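GH86A beta-porphyranase (Bacteroides plebeius, PDB 4AW7) hydrolyses the sulfated red-seaweed polysaccharide porphyran at its beta-D-galactopyranose-(1->4)-alpha-L-galactopyranose-6-sulfate linkages, releasing mainly disaccharides. Local coordinates at residues K58-G66 with K359-N367; L482-F493 with V567-V578. One frame throughout, in Å; residues are numbered along the deposited sequence.

Interaction 1 of 2, residues K58-G66 with K359-N367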
loop_
_atom_site.group_PDB
_atom_site.type_symbol
_atom_site.label_atom_id
_atom_site.label_comp_id
_atom_site.label_asym_id
_atom_site.label_seq_id
_atom_site.Cartn_x
_atom_site.Cartn_y
_atom_site.Cartn_z
ATOM N N LYS A 58 2.830 -24.295 -7.730
ATOM C CA LYS A 58 3.283 -24.195 -9.107
ATOM C C LYS A 58 3.069 -22.765 -9.634
ATOM O O LYS A 58 3.931 -22.218 -10.280
ATOM C CB LYS A 58 2.581 -25.222 -9.999
ATOM C CG LYS A 58 2.983 -25.133 -11.488
ATOM C CD LYS A 58 2.226 -26.163 -12.312
ATOM C CE LYS A 58 1.875 -25.677 -13.707
ATOM N NZ LYS A 58 3.067 -25.266 -14.495
ATOM N N PHE A 59 1.898 -22.191 -9.381
ATOM C CA PHE A 59 1.612 -20.798 -9.781
ATOM C C PHE A 59 2.692 -19.855 -9.195
ATOM O O PHE A 59 3.199 -18.969 -9.880
ATOM C CB PHE A 59 0.224 -20.419 -9.298
ATOM C CG PHE A 59 0.025 -18.928 -9.204
ATOM C CD1 PHE A 59 -0.343 -18.186 -10.307
ATOM C CD2 PHE A 59 0.230 -18.283 -8.010
ATOM C CE1 PHE A 59 -0.454 -16.801 -10.218
ATOM C CE2 PHE A 59 0.083 -16.909 -7.913
ATOM C CZ PHE A 59 -0.244 -16.181 -9.013
ATOM N N LEU A 60 3.016 -20.024 -7.919
ATOM C CA LEU A 60 3.991 -19.131 -7.303
ATOM C C LEU A 60 5.314 -19.160 -8.024
ATOM O O LEU A 60 5.954 -18.121 -8.213
ATOM C CB LEU A 60 4.193 -19.432 -5.820
ATOM C CG LEU A 60 2.949 -19.278 -4.909
ATOM C CD1 LEU A 60 3.232 -19.897 -3.549
ATOM C CD2 LEU A 60 2.518 -17.810 -4.730
ATOM N N ALA A 61 5.787 -20.349 -8.370
ATOM C CA ALA A 61 7.046 -20.473 -9.117
ATOM C C ALA A 61 6.927 -19.919 -10.532
ATOM O O ALA A 61 7.819 -19.207 -10.981
ATOM C CB ALA A 61 7.519 -21.947 -9.140
ATOM N N ASP A 62 5.853 -20.245 -11.227
ATOM C CA ASP A 62 5.657 -19.861 -12.623
ATOM C C ASP A 62 5.571 -18.336 -12.752
ATOM O O ASP A 62 6.060 -17.796 -13.714
ATOM C CB ASP A 62 4.368 -20.454 -13.195
ATOM C CG ASP A 62 4.436 -21.925 -13.498
ATOM O OD1 ASP A 62 5.550 -22.459 -13.579
ATOM O OD2 ASP A 62 3.345 -22.519 -13.688
ATOM N N TYR A 63 4.956 -17.668 -11.780
ATOM C CA TYR A 63 4.695 -16.231 -11.888
ATOM C C TYR A 63 5.614 -15.423 -11.010
ATOM O O TYR A 63 5.563 -14.188 -11.061
ATOM C CB TYR A 63 3.240 -15.940 -11.603
ATOM C CG TYR A 63 2.326 -16.388 -12.706
ATOM C CD1 TYR A 63 1.851 -17.666 -12.773
ATOM C CD2 TYR A 63 1.877 -15.484 -13.650
ATOM C CE1 TYR A 63 1.015 -18.092 -13.771
ATOM C CE2 TYR A 63 1.026 -15.893 -14.657
ATOM C CZ TYR A 63 0.590 -17.197 -14.706
ATOM O OH TYR A 63 -0.257 -17.614 -15.696
ATOM N N GLN A 64 6.437 -16.065 -10.179
ATOM C CA GLN A 64 7.415 -15.412 -9.295
ATOM C C GLN A 64 6.749 -14.537 -8.233
ATOM O O GLN A 64 6.980 -13.320 -8.151
ATOM C CB GLN A 64 8.409 -14.609 -10.139
ATOM C CG GLN A 64 8.992 -15.456 -11.231
ATOM C CD GLN A 64 9.716 -14.638 -12.286
ATOM O OE1 GLN A 64 9.773 -13.361 -12.265
ATOM N NE2 GLN A 64 10.415 -15.381 -13.150
ATOM N N VAL A 65 5.901 -15.188 -7.456
ATOM C CA VAL A 65 5.009 -14.558 -6.514
ATOM C C VAL A 65 5.332 -15.062 -5.091
ATOM O O VAL A 65 5.674 -16.234 -4.907
ATOM C CB VAL A 65 3.546 -14.866 -6.916
ATOM C CG1 VAL A 65 2.529 -14.296 -5.912
ATOM C CG2 VAL A 65 3.315 -14.300 -8.292
ATOM N N GLY A 66 5.195 -14.191 -4.089
ATOM C CA GLY A 66 5.425 -14.497 -2.682
ATOM C C GLY A 66 4.147 -14.481 -1.866
ATOM O O GLY A 66 3.028 -14.327 -2.376
ATOM N N LYS A 359 -4.491 -14.031 -13.046
ATOM C CA LYS A 359 -3.132 -14.385 -13.377
ATOM C C LYS A 359 -2.438 -13.317 -14.215
ATOM O O LYS A 359 -1.221 -13.173 -14.124
ATOM C CB LYS A 359 -3.082 -15.739 -14.128
ATOM C CG LYS A 359 -3.612 -15.675 -15.567
ATOM C CD LYS A 359 -3.870 -17.057 -16.186
ATOM C CE LYS A 359 -4.287 -16.909 -17.628
ATOM N NZ LYS A 359 -4.701 -18.220 -18.247
ATOM N N TYR A 360 -3.191 -12.590 -15.043
ATOM C CA TYR A 360 -2.570 -11.617 -15.950
ATOM C C TYR A 360 -1.952 -10.442 -15.207
ATOM O O TYR A 360 -1.035 -9.837 -15.741
ATOM C CB TYR A 360 -3.546 -11.123 -17.021
ATOM C CG TYR A 360 -3.907 -12.195 -18.028
ATOM C CD1 TYR A 360 -2.916 -12.791 -18.800
ATOM C CD2 TYR A 360 -5.224 -12.572 -18.261
ATOM C CE1 TYR A 360 -3.211 -13.774 -19.751
ATOM C CE2 TYR A 360 -5.538 -13.556 -19.221
ATOM C CZ TYR A 360 -4.517 -14.158 -19.929
ATOM O OH TYR A 360 -4.848 -15.122 -20.853
ATOM N N PHE A 361 -2.401 -10.132 -13.994
ATOM C CA PHE A 361 -1.699 -9.128 -13.213
ATOM C C PHE A 361 -0.262 -9.547 -12.986
ATOM O O PHE A 361 0.679 -8.770 -13.142
ATOM C CB PHE A 361 -2.398 -8.909 -11.858
ATOM C CG PHE A 361 -1.616 -8.034 -10.921
ATOM C CD1 PHE A 361 -1.480 -6.677 -11.135
ATOM C CD2 PHE A 361 -1.028 -8.578 -9.806
ATOM C CE1 PHE A 361 -0.725 -5.900 -10.279
ATOM C CE2 PHE A 361 -0.251 -7.809 -8.940
ATOM C CZ PHE A 361 -0.117 -6.445 -9.169
ATOM N N PHE A 362 -0.079 -10.816 -12.614
ATOM C CA PHE A 362 1.248 -11.349 -12.371
ATOM C C PHE A 362 2.031 -11.573 -13.676
ATOM O O PHE A 362 3.239 -11.384 -13.724
ATOM C CB PHE A 362 1.158 -12.575 -11.493
ATOM C CG PHE A 362 0.516 -12.276 -10.152
ATOM C CD1 PHE A 362 1.223 -11.625 -9.176
ATOM C CD2 PHE A 362 -0.791 -12.622 -9.902
ATOM C CE1 PHE A 362 0.648 -11.330 -7.972
ATOM C CE2 PHE A 362 -1.370 -12.347 -8.673
ATOM C CZ PHE A 362 -0.637 -11.704 -7.702
ATOM N N GLU A 363 1.346 -11.950 -14.745
ATOM C CA GLU A 363 2.015 -12.063 -16.053
ATOM C C GLU A 363 2.609 -10.709 -16.467
ATOM O O GLU A 363 3.760 -10.629 -16.897
ATOM C CB GLU A 363 1.043 -12.557 -17.116
ATOM C CG GLU A 363 1.768 -12.934 -18.417
ATOM C CD GLU A 363 2.596 -14.225 -18.232
ATOM O OE1 GLU A 363 2.007 -15.196 -17.847
ATOM O OE2 GLU A 363 3.847 -14.279 -18.434
ATOM N N LEU A 364 1.837 -9.640 -16.277
ATOM C CA LEU A 364 2.257 -8.324 -16.697
ATOM C C LEU A 364 3.593 -7.938 -16.042
ATOM O O LEU A 364 4.442 -7.291 -16.673
ATOM C CB LEU A 364 1.176 -7.296 -16.296
ATOM C CG LEU A 364 1.438 -5.819 -16.509
ATOM C CD1 LEU A 364 1.544 -5.541 -18.022
ATOM C CD2 LEU A 364 0.364 -4.963 -15.872
ATOM N N TRP A 365 3.735 -8.285 -14.769
ATOM C CA TRP A 365 4.893 -7.923 -13.979
ATOM C C TRP A 365 5.954 -9.001 -13.886
ATOM O O TRP A 365 6.951 -8.853 -13.197
ATOM C CB TRP A 365 4.432 -7.481 -12.583
ATOM C CG TRP A 365 3.656 -6.191 -12.625
ATOM C CD1 TRP A 365 2.316 -6.038 -12.585
ATOM C CD2 TRP A 365 4.212 -4.880 -12.773
ATOM N NE1 TRP A 365 1.994 -4.714 -12.698
ATOM C CE2 TRP A 365 3.147 -3.979 -12.807
ATOM C CE3 TRP A 365 5.511 -4.391 -12.837
ATOM C CZ2 TRP A 365 3.342 -2.600 -12.900
ATOM C CZ3 TRP A 365 5.697 -3.008 -12.951
ATOM C CH2 TRP A 365 4.603 -2.146 -12.952
ATOM N N LYS A 366 5.782 -10.103 -14.609
ATOM C CA LYS A 366 6.736 -11.197 -14.481
ATOM C C LYS A 366 8.123 -10.751 -14.951
ATOM O O LYS A 366 8.274 -10.017 -15.929
ATOM C CB LYS A 366 6.257 -12.433 -15.262
ATOM C CG LYS A 366 7.098 -13.709 -14.967
ATOM C CD LYS A 366 6.485 -14.901 -15.713
ATOM C CE LYS A 366 7.414 -16.114 -15.875
ATOM N NZ LYS A 366 6.687 -17.251 -16.428
ATOM N N ASN A 367 9.134 -11.167 -14.216
ATOM C CA ASN A 367 10.539 -10.823 -14.477
ATOM C C ASN A 367 10.944 -9.399 -14.212
ATOM O O ASN A 367 12.123 -9.091 -14.256
ATOM C CB ASN A 367 10.994 -11.298 -15.876
ATOM C CG ASN A 367 10.980 -12.835 -15.981
ATOM O OD1 ASN A 367 11.665 -13.503 -15.225
ATOM N ND2 ASN A 367 10.193 -13.349 -16.877
HETATM O O HOH W 1 4.836 -11.525 -11.405
HETATM O O HOH W 2 -0.537 -15.870 -17.719
#
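F362 meets F59, Y63 and V65 with different parts of its side chain. F59 turns its ring edge toward the F362 face in an offset edge-to-face pair with planes 83° apart, and its CZ comes within 3.7 Å of F362 CD2. V65 CG2 approaches obliquely, 3.5 Å from F362 CD1. The ring of Y63 lies across the base of the same side chain, where its CD2 is 3.7 Å from F362 CB. Farther out, the phenol oxygen Y63 OH runs against the aliphatic part of K359, 3.7 Å from CD, and shares water 2 with E363 OE1. Water 1 donates to both Y63 O and F362 O, joining the two backbones.

In the fold, the contact joins two helices on the outside of the barrel, whose short axes pass 10.6 Å apart at 31°. Helix 54-63 links the first two strands of the parallel (beta/alpha)8 barrel, while helix 359-365 follows the eighth strand and packs between helices 54-63 and 293-305. F59, V65 and F362 also rest on I46 of strand 45-46.

Beyond the aromatic group the contact is polar. The K366 chain leaves with CG anti to the backbone N (chi1 -170°) and stays extended, which lets NZ donate to D62 O at 2.8 Å, near the helix end. Q64, at positive phi where the helix stops, sends out an extended side chain whose amide meets N367 twice: OE1 accepts from N367 N at 3.0 Å, and NE2 donates to N367 OD1 at 3.1 Å. The latter donor stands above the N367 carbonyl plane, whereas OD1 lies in the Q64 amide plane. Replacing Q64 with a leucine would probably leave N367 N and OD1 without these partners and the N367 amide freer to turn.

Interaction 2 of 2, residues L482-F493 with V567-V578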
loop_
_atom_site.group_PDB
_atom_site.type_symbol
_atom_site.label_atom_id
_atom_site.label_comp_id
_atom_site.label_asym_id
_atom_site.label_seq_id
_atom_site.Cartn_x
_atom_site.Cartn_y
_atom_site.Cartn_z
ATOM N N LEU A 482 -2.177 18.558 10.468
ATOM C CA LEU A 482 -3.589 18.676 10.864
ATOM C C LEU A 482 -3.940 20.080 11.327
ATOM O O LEU A 482 -4.292 20.319 12.490
ATOM C CB LEU A 482 -3.951 17.589 11.888
ATOM C CG LEU A 482 -5.446 17.443 12.201
ATOM C CD1 LEU A 482 -6.274 17.225 10.940
ATOM C CD2 LEU A 482 -5.629 16.277 13.145
ATOM N N LYS A 483 -3.889 21.017 10.393
ATOM C CA LYS A 483 -4.115 22.431 10.705
ATOM C C LYS A 483 -5.441 22.884 10.107
ATOM O O LYS A 483 -5.659 22.744 8.921
ATOM C CB LYS A 483 -2.977 23.286 10.138
ATOM C CG LYS A 483 -1.582 22.946 10.628
ATOM C CD LYS A 483 -1.405 22.959 12.103
ATOM C CE LYS A 483 -1.516 24.364 12.660
ATOM N NZ LYS A 483 -0.969 24.465 14.066
ATOM N N PRO A 484 -6.335 23.461 10.925
ATOM C CA PRO A 484 -7.590 23.950 10.375
ATOM C C PRO A 484 -7.373 25.175 9.517
ATOM O O PRO A 484 -6.514 26.000 9.824
ATOM C CB PRO A 484 -8.382 24.347 11.614
ATOM C CG PRO A 484 -7.416 24.579 12.649
ATOM C CD PRO A 484 -6.278 23.639 12.385
ATOM N N ILE A 485 -8.104 25.254 8.429
ATOM C CA ILE A 485 -7.972 26.317 7.448
ATOM C C ILE A 485 -9.006 27.425 7.684
ATOM O O ILE A 485 -10.202 27.161 7.740
ATOM C CB ILE A 485 -8.165 25.787 6.034
ATOM C CG1 ILE A 485 -7.107 24.683 5.731
ATOM C CG2 ILE A 485 -8.125 26.916 4.971
ATOM C CD1 ILE A 485 -7.448 23.824 4.502
ATOM N N SER A 486 -8.535 28.669 7.718
ATOM C CA SER A 486 -9.413 29.842 7.816
ATOM C C SER A 486 -9.151 30.728 6.630
ATOM O O SER A 486 -8.004 30.828 6.148
ATOM C CB SER A 486 -9.062 30.612 9.069
ATOM O OG SER A 486 -9.480 29.931 10.209
ATOM N N ALA A 487 -10.186 31.422 6.169
ATOM C CA ALA A 487 -10.089 32.247 4.957
ATOM C C ALA A 487 -9.032 33.333 5.111
ATOM O O ALA A 487 -9.049 34.112 6.095
ATOM C CB ALA A 487 -11.452 32.904 4.632
ATOM N N GLY A 488 -8.117 33.365 4.144
ATOM C CA GLY A 488 -7.066 34.394 4.055
ATOM C C GLY A 488 -5.989 34.319 5.130
ATOM O O GLY A 488 -5.146 35.211 5.227
ATOM N N SER A 489 -5.962 33.240 5.917
ATOM C CA SER A 489 -5.060 33.122 7.027
ATOM C C SER A 489 -3.920 32.136 6.687
ATOM O O SER A 489 -4.127 30.923 6.572
ATOM C CB SER A 489 -5.782 32.627 8.249
ATOM O OG SER A 489 -4.910 32.636 9.356
ATOM N N SER A 490 -2.718 32.653 6.521
ATOM C CA SER A 490 -1.574 31.843 6.138
ATOM C C SER A 490 -1.253 30.781 7.188
ATOM O O SER A 490 -1.353 30.996 8.398
ATOM C CB SER A 490 -0.362 32.761 5.913
ATOM O OG SER A 490 0.652 32.085 5.186
ATOM N N LEU A 491 -0.898 29.584 6.676
ATOM C CA LEU A 491 -0.422 28.484 7.478
ATOM C C LEU A 491 1.046 28.228 7.160
ATOM O O LEU A 491 1.413 28.114 5.979
ATOM C CB LEU A 491 -1.241 27.221 7.183
ATOM C CG LEU A 491 -2.692 27.262 7.671
ATOM C CD1 LEU A 491 -3.440 26.013 7.241
ATOM C CD2 LEU A 491 -2.748 27.309 9.207
ATOM N N SER A 492 1.836 28.108 8.208
ATOM C CA SER A 492 3.278 27.953 8.082
ATOM C C SER A 492 3.716 26.535 8.438
ATOM O O SER A 492 3.378 26.018 9.505
ATOM C CB SER A 492 3.944 28.941 9.025
ATOM O OG SER A 492 5.323 28.685 9.182
ATOM N N PHE A 493 4.485 25.918 7.543
ATOM C CA PHE A 493 5.009 24.563 7.743
ATOM C C PHE A 493 6.521 24.571 7.689
ATOM O O PHE A 493 7.085 24.739 6.577
ATOM C CB PHE A 493 4.408 23.597 6.700
ATOM C CG PHE A 493 2.923 23.399 6.886
ATOM C CD1 PHE A 493 2.027 24.260 6.287
ATOM C CD2 PHE A 493 2.440 22.384 7.693
ATOM C CE1 PHE A 493 0.652 24.116 6.468
ATOM C CE2 PHE A 493 1.097 22.229 7.884
ATOM C CZ PHE A 493 0.194 23.095 7.277
ATOM N N VAL A 567 7.375 26.376 4.186
ATOM C CA VAL A 567 6.326 26.437 3.205
ATOM C C VAL A 567 5.150 27.176 3.842
ATOM O O VAL A 567 4.758 26.832 4.940
ATOM C CB VAL A 567 5.920 25.046 2.739
ATOM C CG1 VAL A 567 4.808 25.206 1.745
ATOM C CG2 VAL A 567 7.114 24.323 2.131
ATOM N N ASP A 568 4.626 28.185 3.158
ATOM C CA ASP A 568 3.485 28.965 3.650
ATOM C C ASP A 568 2.390 28.830 2.641
ATOM O O ASP A 568 2.627 29.001 1.448
ATOM C CB ASP A 568 3.913 30.409 3.901
ATOM C CG ASP A 568 4.939 30.466 4.989
ATOM O OD1 ASP A 568 4.581 30.438 6.168
ATOM O OD2 ASP A 568 6.158 30.443 4.688
ATOM N N ILE A 569 1.160 28.537 3.097
ATOM C CA ILE A 569 0.059 28.394 2.153
ATOM C C ILE A 569 -1.171 29.171 2.666
ATOM O O ILE A 569 -1.405 29.220 3.867
ATOM C CB ILE A 569 -0.270 26.920 1.790
ATOM C CG1 ILE A 569 -0.895 26.191 2.949
ATOM C CG2 ILE A 569 0.967 26.182 1.320
ATOM C CD1 ILE A 569 -1.338 24.759 2.549
ATOM N N THR A 570 -1.910 29.744 1.732
ATOM C CA THR A 570 -3.093 30.531 2.089
ATOM C C THR A 570 -4.242 30.170 1.160
ATOM O O THR A 570 -4.141 30.277 -0.051
ATOM C CB THR A 570 -2.804 32.061 2.090
ATOM O OG1 THR A 570 -1.629 32.324 2.863
ATOM C CG2 THR A 570 -4.017 32.799 2.713
ATOM N N PHE A 571 -5.364 29.760 1.763
ATOM C CA PHE A 571 -6.599 29.516 1.046
ATOM C C PHE A 571 -7.475 30.764 1.165
ATOM O O PHE A 571 -7.493 31.403 2.218
ATOM C CB PHE A 571 -7.351 28.309 1.632
ATOM C CG PHE A 571 -6.588 27.009 1.540
ATOM C CD1 PHE A 571 -5.594 26.694 2.450
ATOM C CD2 PHE A 571 -6.847 26.143 0.499
ATOM C CE1 PHE A 571 -4.878 25.501 2.359
ATOM C CE2 PHE A 571 -6.119 24.908 0.404
ATOM C CZ PHE A 571 -5.161 24.637 1.319
ATOM N N SER A 572 -8.250 30.999 0.134
ATOM C CA SER A 572 -9.139 32.177 0.118
ATOM C C SER A 572 -10.432 31.962 0.901
ATOM O O SER A 572 -11.162 32.945 1.206
ATOM C CB SER A 572 -9.435 32.519 -1.318
ATOM O OG SER A 572 -10.111 31.499 -1.992
ATOM N N ASP A 573 -10.722 30.699 1.217
ATOM C CA ASP A 573 -11.941 30.309 1.921
ATOM C C ASP A 573 -11.631 29.515 3.173
ATOM O O ASP A 573 -10.520 29.006 3.344
ATOM C CB ASP A 573 -12.885 29.577 0.959
ATOM C CG ASP A 573 -12.260 28.346 0.295
ATOM O OD1 ASP A 573 -11.060 28.108 0.461
ATOM O OD2 ASP A 573 -12.980 27.651 -0.472
ATOM N N GLY A 574 -12.614 29.387 4.046
ATOM C CA GLY A 574 -12.475 28.701 5.313
ATOM C C GLY A 574 -13.034 27.289 5.282
ATOM O O GLY A 574 -13.895 26.971 4.457
ATOM N N GLY A 575 -12.518 26.480 6.210
ATOM C CA GLY A 575 -13.055 25.141 6.442
ATOM C C GLY A 575 -12.089 24.072 5.987
ATOM O O GLY A 575 -11.245 24.281 5.126
ATOM N N GLY A 576 -12.240 22.926 6.615
ATOM C CA GLY A 576 -11.354 21.797 6.322
ATOM C C GLY A 576 -10.003 21.963 6.990
ATOM O O GLY A 576 -9.782 22.830 7.835
ATOM N N HIS A 577 -9.098 21.047 6.650
ATOM C CA HIS A 577 -7.779 20.997 7.242
ATOM C C HIS A 577 -6.734 20.703 6.200
ATOM O O HIS A 577 -6.990 20.003 5.213
ATOM C CB HIS A 577 -7.676 19.886 8.283
ATOM C CG HIS A 577 -8.437 20.127 9.545
ATOM N ND1 HIS A 577 -9.793 19.941 9.640
ATOM C CD2 HIS A 577 -7.995 20.429 10.790
ATOM C CE1 HIS A 577 -10.175 20.233 10.882
ATOM N NE2 HIS A 577 -9.099 20.505 11.606
ATOM N N VAL A 578 -5.545 21.213 6.484
ATOM C CA VAL A 578 -4.334 20.682 5.835
ATOM C C VAL A 578 -3.900 19.511 6.725
ATOM O O VAL A 578 -3.509 19.684 7.868
ATOM C CB VAL A 578 -3.218 21.721 5.743
ATOM C CG1 VAL A 578 -1.990 21.091 5.082
ATOM C CG2 VAL A 578 -3.675 22.949 4.969
HETATM O O HOH W 3 -5.791 29.685 4.557
HETATM O O HOH W 4 2.431 31.676 7.190
#
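Water 3 sits between F571 and the type II turn S486-S489, accepting from F571 N at 2.8 Å and within donating distance of both S486 O and S489 O, although perhaps not serving both at once. Next to it, G488 N bonds to F571 O at 2.8 Å. This is the rim of a two-sheet beta sandwich: residues 482-484 and 577-578 pair in one sheet, 491-493 and 567-570 in the other, and the connecting loops run antiparallel between them, joined by I485 N to G576 O and G575 N to I485 O.

Both pairings are antiparallel. L482 and K483 both face V578, a G1 bulge with L482 at positive phi. The second pairing has its register shifted by one; there L491 and F493 each bond through N to the opposite carbonyl, those of I569 and V567, and return the bond through their own O.

L491 and F493 of the facing sheet and I485 of the loop converge on V578. CG1, placed opposite the backbone N (chi1 179°), meets F493 CZ obliquely at 3.7 Å, while CG2 faces L491 CD1 tip to tip at 3.8 Å and also touches I485 CD1. The same I485 methyl lies over one face of F571, 4.0 Å from the ring centroid and 20° off its normal, a CH-pi contact displaced toward the rim. Strand 503-514 packs against F571 through I511 and R513.

On the outer face of the first sheet, H577 lies obliquely across the bulge, with CD2 3.6 Å from L482 CD1; F205 also meets its ring. On that of the second, S492 OG and D568 OD2 both pair with N566 ND2. The other carboxylate oxygen, D568 OD1, receives a bond from water 4, which lies 2.7 Å from S490 OG.

From the N terminus, the chain contributes strands 21-25 and 29-32 to the beta-sandwich sheets, then enters the barrel. Interaction 1 opens at 58-66 and closes at 359-367 after 292 intervening residues, its loop holding most of the barrel, including E146 and E272, the probable proton donor and nucleophile. Strand 371-377 follows, beginning the return to the sandwiches. Interaction 2 opens at 482-493 and closes at 567-578 after 73 residues without a helix. The loops are in series, neither nesting nor crossing. Interaction 1 ties the helix after the first barrel strand to one following the eighth; interaction 2 joins two sandwich sheets. The contacts lie on opposite sides of the chain's centre, their nearest atoms about 30 Å apart.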